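Local atomic coordinates of MAU2 chromatid cohesion factor homolog (Saccharomyces cerevisiae, PDB entry 4XDN), a protein that forms a complex with Scc2 that is required for loading cohesin onto chromosomes, and so takes part in sister chromatid cohesion. Residues Trp213-Asn218 with Leu237-Ser242; Tyr221-Leu226 with Leu257-Val262; Val568-Gly573 with Tyr605-Trp610. All blocks are in the same frame, centred on the assembly; numbering follows the deposited sequence.

Contact 1: residues Trp213-Asn218 with Leu237-Ser242; sequences WKWFLN and LQELRS
Glu239 O lies where the two helices meet: Ser242 OG donates to it at 3.0 Å, Thr243 OG1 is also hydrogen-bonded to it, and across the contact Trp215 NE1 comes to 3.3 Å from it. The serine bond is bent, with its donor 39° above the carbonyl plane. Together the two hydroxyls occupy the oxygen near the last turn of helix 234-241. The Trp215 indole leans over this turn, its benzo side reaching Ser242, with CZ2 3.2 Å from Ser242 O. Its NE1 also stands 3.1 Å from Glu239 OE2, but at too poor an angle for a hydrogen bond. With CG swung opposite the backbone N (chi1 -168°), the Glu239 methylene lies against the Asn218 amide, CG to CG 3.5 Å, and a bend at the next bond turns the carboxylate toward Lys214 and Trp215. Asn218 ND2 makes a weak hydrogen bond to Ala236 O. Lys214 is extended and crosses Glu239 at about a right angle, its NZ 4.2 Å from Glu239 OE1, beyond salt-bridge range; its salt bridge goes to Glu209. Putting an alanine in place of Trp215 would probably open a gap between the helices and leave Ser242 and the Glu239 carboxylate without their indole neighbour, the latter freer to turn. The helix segments cross at 124°, and Leu240 on the same turn touches Lys256 and Ile263 of helix 250-266. Glu209 also brings a like charge close to Glu239 OE2, so this lysine is likely to ease the repulsion between two carboxylates rather than pair with Glu239 alone, and the join depends more on van der Waals contact with the indole and amide than on directed bonds.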
# COMPACT_ATOMS: atom_id res chain seq x y z
N TRP A 213 -7.60 -22.11 4.68
CA TRP A 213 -6.16 -21.91 4.76
C TRP A 213 -5.57 -21.52 3.41
O TRP A 213 -4.81 -20.56 3.32
CB TRP A 213 -5.50 -23.18 5.30
CG TRP A 213 -4.00 -23.14 5.36
CD1 TRP A 213 -3.14 -24.03 4.81
CD2 TRP A 213 -3.20 -22.15 6.02
NE1 TRP A 213 -1.84 -23.67 5.08
CE2 TRP A 213 -1.85 -22.52 5.82
CE3 TRP A 213 -3.48 -20.99 6.75
CZ2 TRP A 213 -0.79 -21.77 6.33
CZ3 TRP A 213 -2.42 -20.25 7.25
CH2 TRP A 213 -1.10 -20.64 7.04
N LYS A 214 -5.92 -22.24 2.35
CA LYS A 214 -5.39 -21.95 1.03
C LYS A 214 -5.86 -20.58 0.54
O LYS A 214 -5.06 -19.79 0.03
CB LYS A 214 -5.80 -23.02 0.02
CG LYS A 214 -5.35 -22.68 -1.40
CD LYS A 214 -5.45 -23.87 -2.35
CE LYS A 214 -4.87 -23.50 -3.71
NZ LYS A 214 -4.94 -24.61 -4.69
N TRP A 215 -7.15 -20.31 0.69
CA TRP A 215 -7.72 -19.04 0.26
C TRP A 215 -7.12 -17.88 1.04
O TRP A 215 -6.97 -16.78 0.51
CB TRP A 215 -9.24 -19.06 0.41
CG TRP A 215 -9.96 -19.62 -0.78
CD1 TRP A 215 -9.62 -19.46 -2.10
CD2 TRP A 215 -11.13 -20.44 -0.78
NE1 TRP A 215 -10.51 -20.12 -2.90
CE2 TRP A 215 -11.44 -20.74 -2.12
CE3 TRP A 215 -11.95 -20.96 0.24
CZ2 TRP A 215 -12.54 -21.52 -2.48
CZ3 TRP A 215 -13.04 -21.74 -0.12
CH2 TRP A 215 -13.32 -22.01 -1.46
N PHE A 216 -6.78 -18.11 2.30
CA PHE A 216 -6.10 -17.10 3.10
C PHE A 216 -4.72 -16.79 2.51
O PHE A 216 -4.36 -15.64 2.32
CB PHE A 216 -5.96 -17.54 4.55
CG PHE A 216 -4.92 -16.77 5.31
CD1 PHE A 216 -5.14 -15.45 5.66
CD2 PHE A 216 -3.71 -17.36 5.65
CE1 PHE A 216 -4.18 -14.73 6.35
CE2 PHE A 216 -2.75 -16.64 6.34
CZ PHE A 216 -2.98 -15.33 6.69
N LEU A 217 -3.96 -17.85 2.23
CA LEU A 217 -2.62 -17.70 1.68
C LEU A 217 -2.66 -17.02 0.32
O LEU A 217 -1.77 -16.25 -0.02
CB LEU A 217 -1.94 -19.06 1.56
CG LEU A 217 -1.63 -19.76 2.88
CD1 LEU A 217 -1.23 -21.20 2.60
CD2 LEU A 217 -0.53 -19.03 3.64
N ASN A 218 -3.69 -17.32 -0.46
CA ASN A 218 -3.83 -16.73 -1.78
C ASN A 218 -4.11 -15.23 -1.68
O ASN A 218 -3.69 -14.46 -2.53
CB ASN A 218 -4.94 -17.43 -2.56
CG ASN A 218 -5.07 -16.90 -3.97
OD1 ASN A 218 -4.21 -17.15 -4.82
ND2 ASN A 218 -6.14 -16.16 -4.24
N LEU A 237 -5.73 -15.20 -9.67
CA LEU A 237 -6.91 -14.38 -9.92
C LEU A 237 -8.18 -15.22 -9.80
O LEU A 237 -9.15 -14.80 -9.16
CB LEU A 237 -6.83 -13.74 -11.31
CG LEU A 237 -7.00 -12.22 -11.41
CD1 LEU A 237 -5.95 -11.50 -10.58
CD2 LEU A 237 -6.91 -11.79 -12.87
N GLN A 238 -8.18 -16.39 -10.41
CA GLN A 238 -9.32 -17.30 -10.34
C GLN A 238 -9.50 -17.81 -8.92
O GLN A 238 -10.62 -17.98 -8.45
CB GLN A 238 -9.14 -18.48 -11.30
CG GLN A 238 -9.17 -18.08 -12.77
CD GLN A 238 -9.02 -19.28 -13.69
OE1 GLN A 238 -9.09 -20.43 -13.26
NE2 GLN A 238 -8.80 -19.01 -14.98
N GLU A 239 -8.39 -18.05 -8.23
CA GLU A 239 -8.43 -18.51 -6.85
C GLU A 239 -9.06 -17.44 -5.97
O GLU A 239 -9.81 -17.75 -5.05
CB GLU A 239 -7.02 -18.85 -6.35
CG GLU A 239 -6.99 -19.61 -5.04
CD GLU A 239 -7.50 -21.03 -5.17
OE1 GLU A 239 -7.36 -21.62 -6.26
OE2 GLU A 239 -8.04 -21.56 -4.17
N LEU A 240 -8.74 -16.18 -6.26
CA LEU A 240 -9.31 -15.05 -5.53
C LEU A 240 -10.82 -14.97 -5.74
O LEU A 240 -11.57 -14.78 -4.79
CB LEU A 240 -8.64 -13.74 -5.98
CG LEU A 240 -9.20 -12.43 -5.41
CD1 LEU A 240 -8.99 -12.34 -3.91
CD2 LEU A 240 -8.56 -11.24 -6.11
N ARG A 241 -11.25 -15.12 -6.99
CA ARG A 241 -12.67 -15.00 -7.32
C ARG A 241 -13.49 -16.16 -6.76
O ARG A 241 -14.67 -16.00 -6.44
CB ARG A 241 -12.85 -14.91 -8.84
CG ARG A 241 -12.35 -13.61 -9.46
CD ARG A 241 -12.82 -13.44 -10.90
NE ARG A 241 -12.07 -14.28 -11.84
CZ ARG A 241 -11.01 -13.87 -12.53
NH1 ARG A 241 -10.55 -12.63 -12.41
NH2 ARG A 241 -10.40 -14.71 -13.36
N SER A 242 -12.86 -17.32 -6.62
CA SER A 242 -13.56 -18.51 -6.14
C SER A 242 -13.67 -18.56 -4.62
O SER A 242 -14.36 -19.42 -4.07
CB SER A 242 -12.84 -19.78 -6.63
OG SER A 242 -11.58 -19.93 -6.01

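Contact 2: residues Tyr221-Leu226 with Leu257-Val262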
# COMPACT_ATOMS: atom_id res chain seq x y z
N TYR A 221 -0.95 -13.64 -1.06
CA TYR A 221 -0.23 -13.63 -2.33
C TYR A 221 -0.65 -12.44 -3.18
O TYR A 221 0.19 -11.64 -3.59
CB TYR A 221 -0.49 -14.93 -3.08
CG TYR A 221 0.33 -15.13 -4.34
CD1 TYR A 221 1.55 -14.48 -4.51
CD2 TYR A 221 -0.11 -15.97 -5.35
CE1 TYR A 221 2.30 -14.67 -5.66
CE2 TYR A 221 0.63 -16.16 -6.50
CZ TYR A 221 1.83 -15.51 -6.65
OH TYR A 221 2.57 -15.70 -7.79
N VAL A 222 -1.95 -12.32 -3.42
CA VAL A 222 -2.48 -11.24 -4.25
C VAL A 222 -2.10 -9.88 -3.67
O VAL A 222 -1.68 -8.99 -4.41
CB VAL A 222 -4.02 -11.34 -4.39
CG1 VAL A 222 -4.59 -10.11 -5.09
CG2 VAL A 222 -4.39 -12.60 -5.17
N ASN A 223 -2.25 -9.72 -2.36
CA ASN A 223 -1.93 -8.45 -1.72
C ASN A 223 -0.46 -8.11 -1.88
O ASN A 223 -0.11 -6.96 -2.15
CB ASN A 223 -2.29 -8.48 -0.23
CG ASN A 223 -2.75 -7.13 0.30
OD1 ASN A 223 -3.57 -7.05 1.21
ND2 ASN A 223 -2.22 -6.05 -0.28
N TYR A 224 0.41 -9.10 -1.72
CA TYR A 224 1.84 -8.90 -1.94
C TYR A 224 2.12 -8.41 -3.36
O TYR A 224 2.89 -7.47 -3.56
CB TYR A 224 2.62 -10.19 -1.68
CG TYR A 224 3.94 -10.24 -2.41
CD1 TYR A 224 5.06 -9.58 -1.92
CD2 TYR A 224 4.07 -10.95 -3.60
CE1 TYR A 224 6.27 -9.62 -2.59
CE2 TYR A 224 5.27 -11.00 -4.28
CZ TYR A 224 6.37 -10.33 -3.77
OH TYR A 224 7.57 -10.38 -4.44
N LEU A 225 1.48 -9.05 -4.34
CA LEU A 225 1.69 -8.70 -5.74
C LEU A 225 1.20 -7.28 -6.03
O LEU A 225 1.85 -6.53 -6.75
CB LEU A 225 0.97 -9.70 -6.65
CG LEU A 225 1.51 -11.13 -6.64
CD1 LEU A 225 0.57 -12.06 -7.39
CD2 LEU A 225 2.91 -11.20 -7.24
N LEU A 226 0.06 -6.92 -5.45
CA LEU A 226 -0.49 -5.58 -5.63
C LEU A 226 0.40 -4.52 -4.98
O LEU A 226 0.58 -3.43 -5.53
CB LEU A 226 -1.90 -5.50 -5.05
CG LEU A 226 -3.01 -6.16 -5.87
CD1 LEU A 226 -4.29 -6.24 -5.05
CD2 LEU A 226 -3.26 -5.39 -7.16
N LEU A 257 -12.84 -8.88 -1.02
CA LEU A 257 -13.56 -7.82 -1.71
C LEU A 257 -12.71 -6.56 -1.84
O LEU A 257 -12.71 -5.90 -2.88
CB LEU A 257 -14.86 -7.50 -0.98
CG LEU A 257 -15.90 -8.62 -0.98
CD1 LEU A 257 -17.05 -8.27 -0.05
CD2 LEU A 257 -16.42 -8.89 -2.38
N ALA A 258 -11.97 -6.23 -0.78
CA ALA A 258 -11.10 -5.07 -0.80
C ALA A 258 -10.03 -5.22 -1.87
O ALA A 258 -9.74 -4.28 -2.61
CB ALA A 258 -10.45 -4.86 0.56
N LEU A 259 -9.44 -6.41 -1.96
CA LEU A 259 -8.38 -6.65 -2.92
C LEU A 259 -8.91 -6.59 -4.35
O LEU A 259 -8.21 -6.13 -5.25
CB LEU A 259 -7.72 -8.01 -2.66
CG LEU A 259 -6.87 -8.11 -1.40
CD1 LEU A 259 -6.31 -9.52 -1.25
CD2 LEU A 259 -5.74 -7.09 -1.40
N GLU A 260 -10.15 -7.03 -4.54
CA GLU A 260 -10.77 -6.97 -5.86
C GLU A 260 -11.01 -5.52 -6.26
O GLU A 260 -10.96 -5.18 -7.45
CB GLU A 260 -12.08 -7.76 -5.87
CG GLU A 260 -11.88 -9.27 -5.88
CD GLU A 260 -13.18 -10.05 -5.87
OE1 GLU A 260 -14.17 -9.55 -5.29
OE2 GLU A 260 -13.22 -11.16 -6.45
N MET A 261 -11.25 -4.66 -5.28
CA MET A 261 -11.40 -3.23 -5.52
C MET A 261 -10.08 -2.61 -5.94
O MET A 261 -10.02 -1.81 -6.87
CB MET A 261 -11.95 -2.53 -4.27
CG MET A 261 -13.46 -2.37 -4.25
SD MET A 261 -14.07 -1.23 -5.51
CE MET A 261 -13.37 0.32 -4.94
N VAL A 262 -9.01 -2.98 -5.24
CA VAL A 262 -7.68 -2.45 -5.54
C VAL A 262 -7.23 -2.90 -6.93
O VAL A 262 -6.58 -2.15 -7.65
CB VAL A 262 -6.64 -2.90 -4.49
CG1 VAL A 262 -5.23 -2.46 -4.88
CG2 VAL A 262 -7.00 -2.35 -3.12
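Leu259 packs against Val222, Asn223 and Leu226 where helices 212-228 and 250-266 run nearly side by side, 29° apart, with helix 234-241 and the short helix 245-248 between them in sequence; such a succession of packed helices suits the TPR-like superhelix of the Scc4 family. The two Leu259 methyls divide the work. CD1 faces Val222 CG1 at 4.2 Å, whereas CD2 presses on the Asn223 carboxamide, 3.4 Å from its CG, the two side chains crossing at about a right angle. CG of Leu259 sits beside its backbone N (chi1 -70°), which sends the fork across to the other helix. One turn further on, Leu226 inserts CD1 between Leu259 and Val262: it lies 4.0 Å from Leu259 CD2 and 3.9 Å from Val262 CG1. The chemistry here is therefore almost wholly apolar, and Asn223 satisfies its amide away from Leu259: OD1 is hydrogen-bonded to Trp255 NE1, and ND2 to the backbone of the other protein chain. Both ends of the amide are held, which should fix the rotation of the group that the methyl meets. Farther out, Val262 rests on Leu327 of helix 317-331, and Leu226 and Val262 each touch an apolar side chain of the other protein. Leu226 CD1 also reaches the opposing main chain, 3.9 Å from Leu259 O.

Contact 3: residues Val568-Gly573 with Tyr605-Trp610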
# COMPACT_ATOMS: atom_id res chain seq x y z
N VAL A 568 -6.31 10.94 -27.90
CA VAL A 568 -6.58 9.71 -28.64
C VAL A 568 -7.50 10.00 -29.82
O VAL A 568 -7.28 9.49 -30.93
CB VAL A 568 -7.22 8.63 -27.76
CG1 VAL A 568 -7.51 7.37 -28.57
CG2 VAL A 568 -6.30 8.29 -26.61
N ASN A 569 -8.52 10.81 -29.59
CA ASN A 569 -9.44 11.19 -30.65
C ASN A 569 -8.76 12.10 -31.67
O ASN A 569 -8.99 11.98 -32.87
CB ASN A 569 -10.68 11.87 -30.07
CG ASN A 569 -11.71 10.87 -29.59
OD1 ASN A 569 -12.59 10.44 -30.34
ND2 ASN A 569 -11.61 10.48 -28.32
N TYR A 570 -7.91 13.00 -31.18
CA TYR A 570 -7.12 13.87 -32.06
C TYR A 570 -6.21 13.04 -32.95
O TYR A 570 -6.15 13.25 -34.16
CB TYR A 570 -6.29 14.85 -31.23
CG TYR A 570 -5.29 15.66 -32.04
CD1 TYR A 570 -5.71 16.70 -32.87
CD2 TYR A 570 -3.93 15.39 -31.97
CE1 TYR A 570 -4.80 17.44 -33.60
CE2 TYR A 570 -3.02 16.13 -32.70
CZ TYR A 570 -3.45 17.15 -33.52
OH TYR A 570 -2.54 17.88 -34.25
N LEU A 571 -5.51 12.09 -32.34
CA LEU A 571 -4.57 11.25 -33.05
C LEU A 571 -5.30 10.32 -34.01
O LEU A 571 -4.92 10.17 -35.18
CB LEU A 571 -3.73 10.44 -32.06
CG LEU A 571 -2.58 9.59 -32.58
CD1 LEU A 571 -1.63 10.40 -33.45
CD2 LEU A 571 -1.83 8.98 -31.41
N GLY A 572 -6.37 9.70 -33.53
CA GLY A 572 -7.19 8.83 -34.35
C GLY A 572 -7.84 9.59 -35.50
O GLY A 572 -7.88 9.11 -36.63
N GLY A 573 -8.35 10.78 -35.20
CA GLY A 573 -9.00 11.60 -36.21
C GLY A 573 -8.04 12.03 -37.30
O GLY A 573 -8.42 12.13 -38.47
N TYR A 605 -5.28 25.11 -28.61
CA TYR A 605 -4.79 25.91 -29.73
C TYR A 605 -4.36 25.01 -30.89
O TYR A 605 -4.76 25.23 -32.03
CB TYR A 605 -3.63 26.80 -29.28
CG TYR A 605 -2.99 27.59 -30.40
CD1 TYR A 605 -3.58 28.74 -30.89
CD2 TYR A 605 -1.78 27.18 -30.96
CE1 TYR A 605 -2.99 29.47 -31.91
CE2 TYR A 605 -1.19 27.90 -31.98
CZ TYR A 605 -1.80 29.04 -32.45
OH TYR A 605 -1.21 29.76 -33.46
N VAL A 606 -3.56 23.99 -30.59
CA VAL A 606 -3.12 23.04 -31.61
C VAL A 606 -4.32 22.32 -32.21
O VAL A 606 -4.40 22.15 -33.43
CB VAL A 606 -2.11 22.02 -31.02
CG1 VAL A 606 -1.75 20.94 -32.04
CG2 VAL A 606 -0.86 22.75 -30.54
N ILE A 607 -5.25 21.89 -31.36
CA ILE A 607 -6.49 21.29 -31.82
C ILE A 607 -7.26 22.29 -32.68
O ILE A 607 -7.90 21.92 -33.66
CB ILE A 607 -7.39 20.85 -30.64
CG1 ILE A 607 -6.62 19.91 -29.70
CG2 ILE A 607 -8.69 20.22 -31.16
CD1 ILE A 607 -7.05 18.45 -29.74
N GLY A 608 -7.18 23.56 -32.30
CA GLY A 608 -7.86 24.62 -33.03
C GLY A 608 -7.32 24.78 -34.44
O GLY A 608 -8.09 25.02 -35.37
N ILE A 609 -6.01 24.66 -34.60
CA ILE A 609 -5.39 24.74 -35.92
C ILE A 609 -5.96 23.63 -36.81
O ILE A 609 -6.29 23.87 -37.96
CB ILE A 609 -3.85 24.61 -35.85
CG1 ILE A 609 -3.26 25.76 -35.04
CG2 ILE A 609 -3.25 24.60 -37.26
CD1 ILE A 609 -1.77 25.62 -34.77
N TRP A 610 -6.05 22.44 -36.24
CA TRP A 610 -6.57 21.28 -36.97
C TRP A 610 -8.02 21.50 -37.38
O TRP A 610 -8.40 21.24 -38.52
CB TRP A 610 -6.44 20.02 -36.11
CG TRP A 610 -7.03 18.80 -36.74
CD1 TRP A 610 -6.94 18.42 -38.05
CD2 TRP A 610 -7.82 17.80 -36.08
NE1 TRP A 610 -7.62 17.24 -38.24
CE2 TRP A 610 -8.16 16.84 -37.05
CE3 TRP A 610 -8.26 17.63 -34.77
CZ2 TRP A 610 -8.93 15.72 -36.75
CZ3 TRP A 610 -9.02 16.51 -34.47
CH2 TRP A 610 -9.35 15.57 -35.46
O HOH W 1 -2.89 20.48 -35.34
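An offset edge-to-face (T-shaped) aromatic pair, Tyr570 with Trp610, joins helices 562-575 and 601-618, which are separated in sequence by helix 580-593 and run 28° apart, in keeping with the superhelical arrays of TPR-like proteins. The phenol turns its edge to the face of the indole's six-membered ring, the planes at 84° and the centroids 5.2 Å apart. The nearest atoms are Tyr570 CD1 and Trp610 CE3, at 3.3 Å. Trp610 CG lies opposite its backbone N (chi1 176°), which carries the indole across to helix 562-575, and the two side chains run antiparallel alongside one another. The far end of the indole lies along the backbone of helix 562-575. There Trp610 CZ2 is 3.8 Å from Gly573 C, and Tyr570 O stands over one face of the ring. Gly573 is what permits this approach, since a beta carbon at that position would clash with Trp610 CH2. Ile607 adds an aliphatic touch, its CD1 lying 3.8 Å from Tyr570 CD1. At the phenol's tip the contact turns polar. One water lies 2.8 Å from Tyr570 OH and donates to Val606 O at 3.0 Å, and Val606 CG1 is also in contact with the OH. The hydroxyl also makes a weak hydrogen bond to Arg574. The tyrosine is thus held along its length, by aromatic packing at the ring and by water at its end. Helix 580-593 closes in on the indole with Ile583 and Ser587 and on Ile607 with Cys590, helix 499-513 packs on Leu571, and the other protein chain lies against Tyr570 and Val606.

How the contacts relate
Contacts 1 and 2 share helix 212-228 and form one neighbourhood, their centres 11 Å apart; they touch through Leu240, whose CD2 packs on Glu260 and Val222, and through Arg241, which also meets Glu260. Contact 3 is remote, its centre about 46 Å from that of contact 1 and 38 Å from that of contact 2, in the C-terminal part of the same chain. Contact 1 is partly buried and mixes charge, amide and indole. Contacts 2 and 3 are buried, and both join near-parallel helices that are not consecutive in the chain. Yet contact 2 relies on branched aliphatic side chains, contact 3 on aromatic rings and a water. Residues touching across contacts 2 and 3 also meet the other protein; in contact 1 only Phe216, outside the contact proper, does.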